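Local atomic coordinates of heavy metal cation tricomponent efflux pump ZneA(CzcA-like) (Cupriavidus metallidurans, PDB entry 4K0J), a protein that exports zinc ions across the inner membrane in exchange for protons, as a trimeric heavy metal efflux pump of the RND superfamily. Residues C[83-88]-C[796-801]; C[385-390]-C[458-463]; C[691-696]-C[820-825]; C[770-775]-C[782-787]; C[142-147]-C[312-317]. All blocks are in the same frame, centred on the assembly; numbering follows the deposited sequence.

Interaction 1. Residues C[83-88]-C[796-801]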
# COMPACT_ATOMS: atom_id res chain seq x y z
N ARG C 83 22.54 -6.20 9.13
CA ARG C 83 23.75 -5.78 9.83
C ARG C 83 23.40 -4.82 10.95
O ARG C 83 22.29 -4.29 11.00
CB ARG C 83 24.70 -5.10 8.85
CG ARG C 83 25.68 -6.06 8.20
CD ARG C 83 25.53 -6.10 6.69
NE ARG C 83 25.88 -4.83 6.06
CZ ARG C 83 25.96 -4.66 4.75
NH1 ARG C 83 25.73 -5.67 3.93
NH2 ARG C 83 26.28 -3.47 4.26
N SER C 84 24.34 -4.58 11.86
CA SER C 84 24.11 -3.66 12.96
C SER C 84 25.41 -3.22 13.63
O SER C 84 26.38 -3.97 13.69
CB SER C 84 23.17 -4.28 14.00
OG SER C 84 23.68 -5.50 14.49
N LYS C 85 25.42 -1.99 14.15
CA LYS C 85 26.61 -1.44 14.78
C LYS C 85 26.28 -0.66 16.04
O LYS C 85 25.42 0.22 16.04
CB LYS C 85 27.38 -0.56 13.80
CG LYS C 85 28.81 -0.33 14.21
CD LYS C 85 29.53 0.53 13.18
CE LYS C 85 29.49 -0.09 11.79
NZ LYS C 85 30.20 0.75 10.79
N SER C 86 27.00 -0.98 17.11
CA SER C 86 26.71 -0.42 18.43
C SER C 86 27.93 0.28 19.01
O SER C 86 29.06 -0.23 18.92
CB SER C 86 26.27 -1.54 19.36
OG SER C 86 25.50 -2.50 18.64
N THR C 87 27.70 1.45 19.62
CA THR C 87 28.79 2.31 20.03
C THR C 87 28.35 3.51 20.88
O THR C 87 27.16 3.74 21.09
CB THR C 87 29.57 2.85 18.81
OG1 THR C 87 30.56 3.80 19.25
CG2 THR C 87 28.62 3.54 17.84
N PHE C 88 29.35 4.26 21.34
CA PHE C 88 29.14 5.52 22.05
C PHE C 88 28.22 6.39 21.22
O PHE C 88 28.48 6.66 20.04
CB PHE C 88 30.50 6.22 22.28
CG PHE C 88 30.40 7.58 22.93
CD1 PHE C 88 30.29 7.71 24.30
CD2 PHE C 88 30.46 8.74 22.15
CE1 PHE C 88 30.22 8.97 24.90
CE2 PHE C 88 30.39 9.99 22.74
CZ PHE C 88 30.27 10.11 24.11
N GLU C 796 35.43 -1.64 24.41
CA GLU C 796 35.31 -1.70 22.96
C GLU C 796 34.71 -0.42 22.39
O GLU C 796 33.85 0.20 23.00
CB GLU C 796 34.49 -2.92 22.53
CG GLU C 796 34.59 -3.22 21.04
CD GLU C 796 35.99 -3.64 20.61
OE1 GLU C 796 36.53 -3.03 19.65
OE2 GLU C 796 36.55 -4.57 21.22
N THR C 797 35.19 -0.01 21.22
CA THR C 797 34.75 1.24 20.60
C THR C 797 33.50 1.02 19.75
O THR C 797 32.60 1.87 19.73
CB THR C 797 35.85 1.84 19.70
OG1 THR C 797 37.05 1.99 20.45
CG2 THR C 797 35.43 3.20 19.19
N THR C 798 33.46 -0.12 19.07
CA THR C 798 32.41 -0.44 18.12
C THR C 798 32.16 -1.94 18.04
O THR C 798 33.09 -2.72 17.89
CB THR C 798 32.77 0.09 16.72
OG1 THR C 798 32.40 1.46 16.62
CG2 THR C 798 32.06 -0.70 15.65
N ILE C 799 30.89 -2.34 18.17
CA ILE C 799 30.52 -3.75 18.07
C ILE C 799 29.62 -3.97 16.85
O ILE C 799 28.52 -3.44 16.79
CB ILE C 799 29.76 -4.22 19.31
CG1 ILE C 799 30.58 -3.95 20.57
CG2 ILE C 799 29.42 -5.69 19.19
CD1 ILE C 799 29.75 -3.89 21.84
N THR C 800 30.10 -4.75 15.89
CA THR C 800 29.34 -4.98 14.66
C THR C 800 28.79 -6.40 14.58
O THR C 800 29.54 -7.36 14.47
CB THR C 800 30.17 -4.68 13.39
OG1 THR C 800 31.21 -5.65 13.24
CG2 THR C 800 30.80 -3.30 13.47
N ARG C 801 27.46 -6.53 14.63
CA ARG C 801 26.82 -7.83 14.53
C ARG C 801 26.05 -7.98 13.21
O ARG C 801 25.17 -7.17 12.90
CB ARG C 801 25.89 -8.07 15.73
CG ARG C 801 26.25 -9.29 16.55
CD ARG C 801 25.37 -9.43 17.79
NE ARG C 801 24.01 -9.86 17.47
CZ ARG C 801 23.55 -11.10 17.63
NH1 ARG C 801 24.34 -12.05 18.11
NH2 ARG C 801 22.29 -11.39 17.32

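Interaction 2. Residues C[385-390]-C[458-463]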
# COMPACT_ATOMS: atom_id res chain seq x y z
N ASN C 385 18.31 5.82 -19.45
CA ASN C 385 19.68 5.63 -19.02
C ASN C 385 20.68 6.08 -20.08
O ASN C 385 20.79 5.48 -21.14
CB ASN C 385 19.94 4.15 -18.70
CG ASN C 385 19.80 3.84 -17.23
OD1 ASN C 385 19.39 4.68 -16.43
ND2 ASN C 385 20.15 2.61 -16.86
N LEU C 386 21.40 7.15 -19.78
CA LEU C 386 22.40 7.66 -20.70
C LEU C 386 23.59 6.71 -20.78
O LEU C 386 24.21 6.58 -21.84
CB LEU C 386 22.86 9.04 -20.24
CG LEU C 386 21.71 10.03 -20.03
CD1 LEU C 386 22.13 11.15 -19.10
CD2 LEU C 386 21.23 10.59 -21.37
N LEU C 387 23.89 6.03 -19.68
CA LEU C 387 25.01 5.08 -19.64
C LEU C 387 24.80 3.91 -20.59
O LEU C 387 25.76 3.36 -21.13
CB LEU C 387 25.21 4.54 -18.23
CG LEU C 387 25.86 5.46 -17.20
CD1 LEU C 387 26.23 4.69 -15.93
CD2 LEU C 387 27.08 6.16 -17.79
N SER C 388 23.54 3.54 -20.81
CA SER C 388 23.23 2.39 -21.65
C SER C 388 22.74 2.80 -23.05
O SER C 388 22.88 2.04 -24.00
CB SER C 388 22.21 1.47 -20.97
OG SER C 388 20.92 2.06 -20.93
N LEU C 389 22.19 4.00 -23.17
CA LEU C 389 21.79 4.51 -24.48
C LEU C 389 23.00 4.96 -25.28
O LEU C 389 22.94 5.08 -26.50
CB LEU C 389 20.80 5.66 -24.35
CG LEU C 389 19.35 5.28 -24.63
CD1 LEU C 389 18.90 4.18 -23.68
CD2 LEU C 389 18.44 6.49 -24.52
N GLY C 390 24.10 5.21 -24.59
CA GLY C 390 25.34 5.54 -25.25
C GLY C 390 25.86 4.31 -25.97
O GLY C 390 26.58 4.42 -26.95
N TYR C 458 21.37 -5.56 -13.38
CA TYR C 458 20.14 -5.34 -14.11
C TYR C 458 19.84 -3.85 -14.21
O TYR C 458 19.59 -3.34 -15.31
CB TYR C 458 18.97 -6.07 -13.46
CG TYR C 458 17.62 -5.69 -14.00
CD1 TYR C 458 17.10 -6.30 -15.13
CD2 TYR C 458 16.85 -4.71 -13.38
CE1 TYR C 458 15.86 -5.95 -15.63
CE2 TYR C 458 15.61 -4.36 -13.87
CZ TYR C 458 15.12 -4.98 -14.99
OH TYR C 458 13.88 -4.61 -15.46
N LYS C 459 19.86 -3.15 -13.08
CA LYS C 459 19.58 -1.71 -13.06
C LYS C 459 20.48 -0.95 -14.03
O LYS C 459 20.05 0.01 -14.67
CB LYS C 459 19.75 -1.14 -11.65
CG LYS C 459 18.80 -1.72 -10.62
CD LYS C 459 19.39 -1.64 -9.22
CE LYS C 459 18.67 -2.57 -8.26
NZ LYS C 459 19.43 -2.78 -7.00
N LEU C 460 21.72 -1.40 -14.14
CA LEU C 460 22.67 -0.78 -15.05
C LEU C 460 22.30 -1.02 -16.53
O LEU C 460 22.22 -0.07 -17.31
CB LEU C 460 24.08 -1.29 -14.76
CG LEU C 460 25.23 -0.37 -15.18
CD1 LEU C 460 25.10 1.00 -14.53
CD2 LEU C 460 26.57 -1.00 -14.83
N PHE C 461 22.07 -2.28 -16.89
CA PHE C 461 21.85 -2.66 -18.28
C PHE C 461 20.45 -3.18 -18.57
O PHE C 461 20.30 -4.26 -19.13
CB PHE C 461 22.85 -3.75 -18.69
CG PHE C 461 24.23 -3.23 -18.95
CD1 PHE C 461 25.14 -3.07 -17.92
CD2 PHE C 461 24.63 -2.92 -20.24
CE1 PHE C 461 26.41 -2.59 -18.16
CE2 PHE C 461 25.90 -2.44 -20.49
CZ PHE C 461 26.79 -2.28 -19.45
N SER C 462 19.43 -2.41 -18.20
CA SER C 462 18.05 -2.80 -18.49
C SER C 462 17.35 -1.90 -19.51
O SER C 462 16.71 -2.41 -20.43
CB SER C 462 17.22 -2.93 -17.21
OG SER C 462 15.85 -3.17 -17.52
N PRO C 463 17.44 -0.56 -19.35
CA PRO C 463 16.81 0.30 -20.35
C PRO C 463 17.38 0.07 -21.74
O PRO C 463 16.67 0.27 -22.73
CB PRO C 463 17.18 1.71 -19.88
CG PRO C 463 17.32 1.57 -18.41
CD PRO C 463 17.95 0.23 -18.21

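Interaction 3. Residues C[691-696]-C[820-825]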
# COMPACT_ATOMS: atom_id res chain seq x y z
N LYS C 691 47.56 -7.82 2.84
CA LYS C 691 48.26 -6.61 2.45
C LYS C 691 49.60 -6.90 1.79
O LYS C 691 50.31 -5.99 1.38
CB LYS C 691 48.41 -5.65 3.64
CG LYS C 691 49.38 -6.09 4.70
CD LYS C 691 49.22 -5.24 5.96
CE LYS C 691 49.17 -3.75 5.64
NZ LYS C 691 49.10 -2.92 6.88
N THR C 692 49.92 -8.18 1.66
CA THR C 692 51.14 -8.60 0.97
C THR C 692 50.87 -8.99 -0.48
O THR C 692 51.75 -8.90 -1.33
CB THR C 692 51.84 -9.78 1.70
OG1 THR C 692 50.92 -10.88 1.85
CG2 THR C 692 52.32 -9.35 3.07
N VAL C 693 49.64 -9.42 -0.76
CA VAL C 693 49.23 -9.77 -2.12
C VAL C 693 49.28 -8.55 -3.05
O VAL C 693 48.70 -7.51 -2.74
CB VAL C 693 47.81 -10.39 -2.12
CG1 VAL C 693 47.41 -10.84 -3.52
CG2 VAL C 693 47.73 -11.55 -1.14
N PRO C 694 49.98 -8.68 -4.20
CA PRO C 694 50.22 -7.58 -5.15
C PRO C 694 48.96 -6.95 -5.75
O PRO C 694 49.07 -5.93 -6.43
CB PRO C 694 51.03 -8.26 -6.26
CG PRO C 694 51.68 -9.41 -5.60
CD PRO C 694 50.69 -9.91 -4.59
N GLY C 695 47.79 -7.54 -5.52
CA GLY C 695 46.55 -6.99 -6.04
C GLY C 695 45.85 -6.07 -5.06
O GLY C 695 45.27 -5.05 -5.44
N ALA C 696 45.89 -6.44 -3.78
CA ALA C 696 45.23 -5.68 -2.73
C ALA C 696 45.95 -4.36 -2.50
O ALA C 696 47.15 -4.35 -2.23
CB ALA C 696 45.18 -6.49 -1.44
N SER C 820 39.57 -11.69 -10.62
CA SER C 820 39.50 -13.15 -10.66
C SER C 820 40.79 -13.79 -10.17
O SER C 820 40.80 -14.50 -9.17
CB SER C 820 39.21 -13.63 -12.08
OG SER C 820 40.35 -13.46 -12.91
N THR C 821 41.88 -13.52 -10.88
CA THR C 821 43.19 -14.07 -10.53
C THR C 821 43.64 -13.58 -9.15
O THR C 821 44.23 -14.33 -8.37
CB THR C 821 44.25 -13.71 -11.59
OG1 THR C 821 44.29 -12.30 -11.79
CG2 THR C 821 43.93 -14.39 -12.91
N PHE C 822 43.36 -12.31 -8.87
CA PHE C 822 43.73 -11.72 -7.59
C PHE C 822 43.03 -12.41 -6.43
O PHE C 822 43.67 -12.87 -5.49
CB PHE C 822 43.42 -10.23 -7.55
CG PHE C 822 43.30 -9.68 -6.15
CD1 PHE C 822 44.42 -9.62 -5.33
CD2 PHE C 822 42.09 -9.24 -5.66
CE1 PHE C 822 44.32 -9.13 -4.04
CE2 PHE C 822 41.99 -8.75 -4.37
CZ PHE C 822 43.10 -8.69 -3.56
N LEU C 823 41.70 -12.47 -6.50
CA LEU C 823 40.93 -13.08 -5.42
C LEU C 823 41.27 -14.55 -5.32
O LEU C 823 41.26 -15.11 -4.23
CB LEU C 823 39.43 -12.88 -5.63
CG LEU C 823 38.55 -13.11 -4.40
CD1 LEU C 823 37.41 -12.10 -4.39
CD2 LEU C 823 38.01 -14.54 -4.36
N GLU C 824 41.57 -15.18 -6.45
CA GLU C 824 42.02 -16.57 -6.45
C GLU C 824 43.28 -16.74 -5.60
O GLU C 824 43.31 -17.55 -4.66
CB GLU C 824 42.31 -17.03 -7.88
CG GLU C 824 42.93 -18.41 -7.97
CD GLU C 824 43.32 -18.77 -9.39
OE1 GLU C 824 43.21 -17.91 -10.28
OE2 GLU C 824 43.73 -19.93 -9.62
N GLU C 825 44.30 -15.94 -5.91
CA GLU C 825 45.57 -15.97 -5.20
C GLU C 825 45.42 -15.67 -3.71
O GLU C 825 45.84 -16.46 -2.86
CB GLU C 825 46.55 -14.99 -5.84
CG GLU C 825 47.84 -14.83 -5.07
CD GLU C 825 48.79 -13.86 -5.76
OE1 GLU C 825 49.35 -12.98 -5.07
OE2 GLU C 825 48.98 -13.99 -6.99

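Interaction 4. Residues C[770-775]-C[782-787]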
# COMPACT_ATOMS: atom_id res chain seq x y z
N GLY C 770 36.98 12.30 40.93
CA GLY C 770 36.87 11.59 42.19
C GLY C 770 36.83 12.51 43.39
O GLY C 770 36.39 12.12 44.47
N ASN C 771 37.27 13.75 43.20
CA ASN C 771 37.46 14.70 44.30
C ASN C 771 36.26 15.61 44.56
O ASN C 771 36.11 16.14 45.66
CB ASN C 771 38.72 15.54 44.06
CG ASN C 771 39.06 16.44 45.22
OD1 ASN C 771 39.03 17.66 45.11
ND2 ASN C 771 39.35 15.83 46.37
N LEU C 772 35.42 15.80 43.55
CA LEU C 772 34.20 16.58 43.75
C LEU C 772 33.23 15.77 44.59
O LEU C 772 33.30 14.54 44.63
CB LEU C 772 33.59 17.06 42.43
CG LEU C 772 33.38 16.13 41.24
CD1 LEU C 772 32.25 15.15 41.49
CD2 LEU C 772 33.10 16.95 40.00
N THR C 773 32.32 16.48 45.26
CA THR C 773 31.52 15.87 46.31
C THR C 773 30.02 15.78 45.98
O THR C 773 29.54 16.37 45.01
CB THR C 773 31.68 16.65 47.63
OG1 THR C 773 31.26 15.85 48.73
CG2 THR C 773 30.88 17.95 47.58
N LEU C 774 29.31 15.02 46.80
CA LEU C 774 27.87 14.86 46.69
C LEU C 774 27.32 14.51 48.08
O LEU C 774 27.89 13.68 48.79
CB LEU C 774 27.50 13.78 45.68
CG LEU C 774 27.86 12.32 45.99
CD1 LEU C 774 26.93 11.37 45.26
CD2 LEU C 774 29.31 12.02 45.62
N THR C 775 26.22 15.15 48.47
CA THR C 775 25.69 14.99 49.82
C THR C 775 25.10 13.60 50.09
O THR C 775 24.94 12.79 49.17
CB THR C 775 24.65 16.07 50.16
OG1 THR C 775 23.68 16.14 49.10
CG2 THR C 775 25.32 17.42 50.30
N VAL C 782 29.89 14.26 50.79
CA VAL C 782 30.68 13.04 50.70
C VAL C 782 31.42 12.99 49.37
O VAL C 782 30.80 13.06 48.31
CB VAL C 782 29.81 11.77 50.82
CG1 VAL C 782 30.60 10.54 50.42
CG2 VAL C 782 29.29 11.61 52.24
N ALA C 783 32.74 12.87 49.42
CA ALA C 783 33.56 12.84 48.20
C ALA C 783 33.22 11.62 47.37
O ALA C 783 32.87 10.57 47.90
CB ALA C 783 35.03 12.86 48.55
N LEU C 784 33.33 11.76 46.05
CA LEU C 784 32.93 10.71 45.13
C LEU C 784 33.83 9.47 45.20
O LEU C 784 33.36 8.34 45.04
CB LEU C 784 32.91 11.25 43.69
CG LEU C 784 32.53 10.25 42.61
CD1 LEU C 784 31.10 9.78 42.81
CD2 LEU C 784 32.73 10.84 41.22
N ALA C 785 35.12 9.68 45.45
CA ALA C 785 36.08 8.57 45.50
C ALA C 785 35.94 7.74 46.77
O ALA C 785 36.75 6.85 47.05
CB ALA C 785 37.50 9.10 45.35
N GLN C 786 34.90 8.04 47.54
CA GLN C 786 34.65 7.38 48.81
C GLN C 786 33.68 6.22 48.63
O GLN C 786 33.55 5.37 49.51
CB GLN C 786 34.07 8.40 49.79
CG GLN C 786 34.41 8.17 51.25
CD GLN C 786 34.16 9.40 52.10
OE1 GLN C 786 34.24 10.54 51.62
NE2 GLN C 786 33.85 9.19 53.37
N VAL C 787 33.00 6.19 47.49
CA VAL C 787 31.98 5.18 47.24
C VAL C 787 31.96 4.68 45.79
O VAL C 787 31.05 3.96 45.39
CB VAL C 787 30.56 5.72 47.56
CG1 VAL C 787 30.31 5.73 49.06
CG2 VAL C 787 30.36 7.10 46.95

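Interaction 5. Residues C[142-147]-C[312-317]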
# COMPACT_ATOMS: atom_id res chain seq x y z
N LEU C 142 28.56 26.98 3.60
CA LEU C 142 28.33 28.40 3.81
C LEU C 142 29.66 29.14 3.86
O LEU C 142 30.43 28.97 4.81
CB LEU C 142 27.58 28.62 5.14
CG LEU C 142 26.04 28.63 5.18
CD1 LEU C 142 25.48 29.62 4.17
CD2 LEU C 142 25.48 27.24 4.94
N VAL C 143 29.95 29.95 2.84
CA VAL C 143 31.15 30.78 2.90
C VAL C 143 30.87 32.23 3.28
O VAL C 143 29.79 32.77 3.01
CB VAL C 143 31.96 30.78 1.58
CG1 VAL C 143 32.46 29.38 1.27
CG2 VAL C 143 31.14 31.35 0.45
N SER C 144 31.87 32.83 3.91
CA SER C 144 31.84 34.23 4.31
C SER C 144 33.26 34.64 4.65
O SER C 144 34.12 33.79 4.88
CB SER C 144 30.94 34.42 5.52
OG SER C 144 30.94 35.78 5.92
N LYS C 145 33.51 35.94 4.70
CA LYS C 145 34.83 36.45 5.07
C LYS C 145 34.76 37.13 6.42
O LYS C 145 35.76 37.19 7.15
CB LYS C 145 35.35 37.41 4.00
CG LYS C 145 35.63 36.74 2.65
CD LYS C 145 36.28 37.69 1.66
CE LYS C 145 36.69 36.95 0.39
NZ LYS C 145 37.37 37.84 -0.60
N THR C 146 33.57 37.63 6.75
CA THR C 146 33.35 38.46 7.93
C THR C 146 32.54 37.76 9.02
O THR C 146 32.58 38.18 10.18
CB THR C 146 32.61 39.76 7.56
OG1 THR C 146 31.24 39.46 7.27
CG2 THR C 146 33.26 40.41 6.36
N ARG C 147 31.81 36.72 8.66
CA ARG C 147 30.90 36.07 9.60
C ARG C 147 31.54 34.92 10.36
O ARG C 147 32.39 34.20 9.82
CB ARG C 147 29.64 35.61 8.89
CG ARG C 147 28.41 35.72 9.76
CD ARG C 147 27.19 36.10 8.94
NE ARG C 147 27.39 37.32 8.17
CZ ARG C 147 27.14 38.54 8.63
NH1 ARG C 147 26.68 38.70 9.87
NH2 ARG C 147 27.35 39.60 7.86
N PRO C 312 22.20 36.98 4.55
CA PRO C 312 22.95 38.23 4.63
C PRO C 312 23.98 38.26 3.52
O PRO C 312 24.40 37.20 3.04
CB PRO C 312 23.66 38.11 5.98
CG PRO C 312 22.79 37.23 6.79
CD PRO C 312 22.25 36.22 5.81
N LYS C 313 24.39 39.45 3.12
CA LYS C 313 25.40 39.58 2.09
C LYS C 313 26.74 39.08 2.62
O LYS C 313 26.96 39.03 3.84
CB LYS C 313 25.48 41.03 1.60
CG LYS C 313 24.62 41.33 0.38
CD LYS C 313 23.20 40.75 0.48
CE LYS C 313 22.34 41.53 1.47
NZ LYS C 313 20.96 40.98 1.58
N ASP C 314 27.63 38.70 1.71
CA ASP C 314 28.88 38.01 2.05
C ASP C 314 28.60 36.79 2.92
O ASP C 314 29.33 36.49 3.86
CB ASP C 314 29.91 38.92 2.71
CG ASP C 314 31.30 38.30 2.75
OD1 ASP C 314 31.95 38.25 1.69
OD2 ASP C 314 31.73 37.86 3.84
N VAL C 315 27.50 36.12 2.61
CA VAL C 315 27.23 34.78 3.09
C VAL C 315 26.62 34.08 1.90
O VAL C 315 25.49 34.36 1.51
CB VAL C 315 26.28 34.76 4.30
CG1 VAL C 315 25.66 33.38 4.47
CG2 VAL C 315 27.01 35.17 5.56
N LYS C 316 27.40 33.19 1.30
CA LYS C 316 26.96 32.53 0.09
C LYS C 316 27.01 31.02 0.26
O LYS C 316 28.01 30.47 0.73
CB LYS C 316 27.82 32.96 -1.10
CG LYS C 316 27.71 34.44 -1.45
CD LYS C 316 26.29 34.81 -1.88
CE LYS C 316 26.16 36.27 -2.27
NZ LYS C 316 26.29 37.19 -1.10
N VAL C 317 25.91 30.35 -0.09
CA VAL C 317 25.91 28.90 -0.13
C VAL C 317 26.58 28.48 -1.43
O VAL C 317 26.11 28.79 -2.52
CB VAL C 317 24.49 28.30 -0.04
CG1 VAL C 317 23.48 29.19 -0.74
CG2 VAL C 317 24.46 26.91 -0.64

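Interaction 1. Residues C[83-88]-C[796-801]
Ser86 and Ile799 face each other as an antiparallel hydrogen-bonded pair, and their backbones hold the middle of the contact. Ile799 N gives a nearly straight bond to Ser86 O (2.9 Å, 168° at the hydrogen), and Ser86 N returns one to Ile799 O at 2.9 Å. Further along, Arg801 N bonds to Ser84 O. Lys85 and Thr800 form the non-hydrogen-bonded pair in between, with their CA atoms 4.5 Å apart; here Lys85 CA makes a CA-H...O contact with Ile799 O.

This ladder joins strand 79-87 to strand 788-802 within a six-stranded antiparallel sheet of the periplasmic porter domain, in which 788-802 lies between 79-87 and 707-714. The pairing therefore unites the two halves of the chain.

Hydroxyls add side-chain-to-backbone bonds. Thr87 OG1, anti to the backbone N (chi1 175°), donates to Thr797 O at 2.8 Å, nearly along the C=O axis, just where the ladder ends. Ser84 OG is hydrogen-bonded to Arg801 O at 2.7 Å, and Glu70 also lies within hydrogen-bonding reach of this hydroxyl.

Apolar contact is made by the stem of Lys85. Its CG sits 3.6 Å from Thr798 CG2 and 3.7 Å from Thr800 CG2. Threonine suits both places because the methyl serves the lysine while the hydroxyl serves another partner, Glu704 for Thr798 and Gln703 for Thr800. The other face, with Ser84, Ser86, Ile799 and Arg801, rests on helix 62-73, where Ser86 OG bonds to Thr66 and Arg801 NE forms a salt bridge with Glu70.

Interaction 2. Residues C[385-390]-C[458-463]
Asn385 and Pro463 cross obliquely, the amide of Asn385 lying close to the proline ring. Pro463 CG comes nearest, 3.6 Å from Asn385 CG and 3.4 Å from Asn385 ND2. Past the ring, ND2 reaches the last turn of helix 455-460, where it makes two weak hydrogen bonds, to Lys459 O and to Leu460 O, each at 3.4 Å and well bent. Asparagine suits this place because its short stem carries an N-H group just far enough to serve two carbonyls at a helix end. Asn385 occupies the N-cap position of helix 386-389, yet its side chain makes no capping bond and is spent on the neighbouring segment instead.

Ser388 approaches the same proline from the first turn of helix 386-389. Its OG, set between the backbone N and the carbonyl carbon (chi1 71°), comes 3.9 Å from Pro463 CB and bonds weakly back to Asn385 O. A small residue here lets the two backbones come near. Leu387 and Leu460 complete the contact, meeting through their CD1 atoms at 4.1 Å.

The contact probably lies near the periplasmic end of the membrane domain. Lys459 turns away to a salt bridge with Asp44, Asn385 also touches strand 36-37, Leu386 packs on helix 323-353, and Phe461 leans on helix 911-939, close to where helix 463-479 starts.

Interaction 3. Residues C[691-696]-C[820-825]
Glu825 OE1 lies beside Val693 CG1 (3.3 Å) and Pro694 CD (3.4 Å). These are packing contacts, and the two segments share no hydrogen bond. With CG anti to the backbone N (chi1 173°) and the rest of the chain extended, Glu825 runs antiparallel to the side chain of Val693 and crosses Pro694 at about a right angle. OE2 has a long, weak ion pair with Arg817.

Phe822 is the hydrophobic centre. Val693 CG1 meets its ring at the edge, 3.6 Å from CE1, while Gly695 O lies over one face. Ala696 CB touches CZ at 3.7 Å. Glycine and alanine suit the turn because their small bulk brings the backbone right up to the ring: Gly695 CA is 3.5 Å from Phe822 CD1.

The turn links helix 676-690 to strand 699-701, and helix 820-830 follows strand 807-812, an order consistent with a split βαββαβ subdomain of the porter region. Val693 also touches Ala826 and Arg829 of helix 820-830, Phe822 packs on Leu667 of strand 667-672, and Leu823, on the far side of its helix, meets that strand and helix 848-873.

Interaction 4. Residues C[770-775]-C[782-787]
Leu784 pushes its side chain across the open end of a β hairpin, against strand 773-775 and the residues that lead into it. Its CB sits 3.4 Å from Leu772 O and also near Gly770 O. CG stands anti to the backbone N (chi1 179°), which carries the branch on past these carbonyls. There it forks: CD1 meets Leu774 CD2 at 4.0 Å, and CD2 meets Leu772 CD1 at 4.3 Å. A branched leucine suits the place because one side chain can serve both neighbours.

The backbone holds the leucine there. Leu784 N bonds to Leu772 O at 3.1 Å, and Ala785 N bonds to a lone pair of Gly770 O at 2.9 Å, in the carbonyl plane. Glycine at 770 lets the end of helix 766-771 come close to Ala785, the two CA atoms being 4.5 Å apart. Toward the hairpin loop Leu774 and Val782 form an antiparallel hydrogen-bonded pair with two bonds, each with its donor above the carbonyl plane.

As in related pumps, this outlying region probably belongs to the docking domain. Leu772, Leu774 and Leu784 all rest on helix 726-737, Val782 meets Leu722 in the loop before that helix, and Val787, leaving toward strand 788-802, packs on helix 716-720.

Interaction 5. Residues C[142-147]-C[312-317]
An ST motif at Ser144 and the carboxylate of Asp314 close off the end of an antiparallel ladder. Ser144 OG, anti to the backbone N (chi1 179°), accepts a bond of 3.0 Å from Arg147 N, which curls the chain into a turn. The same hydroxyl lies 2.7 Å from Asp314 O and 3.0 Å from Asp314 OD2; its one proton could go to either.

Asp314 OD2 is the hub. Lys145 N meets it on the syn side at 2.8 Å, nearly straight (168°), and Thr146 N adds a weak bond from farther off. Aspartate suits the spot because a short carboxylate can collect the N-H groups of a turn. The ammonium group of Lys145 stays out of contact with it, though its charge may still help to stabilise the negative group.

Before the turn, Val143 and Lys316 form a hydrogen-bonded pair: Val143 N gives to Lys316 O at 2.9 Å, and Lys316 N gives to Val143 O at 3.0 Å. On one side of this ladder Leu142 CD1 packs on Val315 CG1 at 3.8 Å. Val315 CG2 sits at the edge of the Arg147 guanidinium, 3.4 Å from NE, while Pro312 CB lies over one of its faces, so both valine methyls are used.

Strand 135-143 is flanked in its sheet by 280-287 and 316-319. Helix 149-164 packs against this side, with Leu155 meeting Pro312 and Val315 and Gln156 meeting Leu142, and helix 292-310 presents Asn307 to Lys316 and to the backbone N of Val317.

Overall arrangement
From the N terminus, residues 83-88 open interaction 1, the longest loop of the five. Within it, 142-147 is closed by 312-317 (interaction 5) in one porter sheet, and then 385-390 by 458-463 (interaction 2), probably near the membrane border. Next, 691-696 opens interaction 3, and interaction 4 closes a short hairpin in the outlying region. Residues 796-801 then complete interaction 1 before 820-825 completes interaction 3, so these two cross, and interaction 4 falls inside both. None of the contacts touch: the centres of interactions 2 and 4 are about 68 Å apart, those of interactions 1 and 3 about 29 Å.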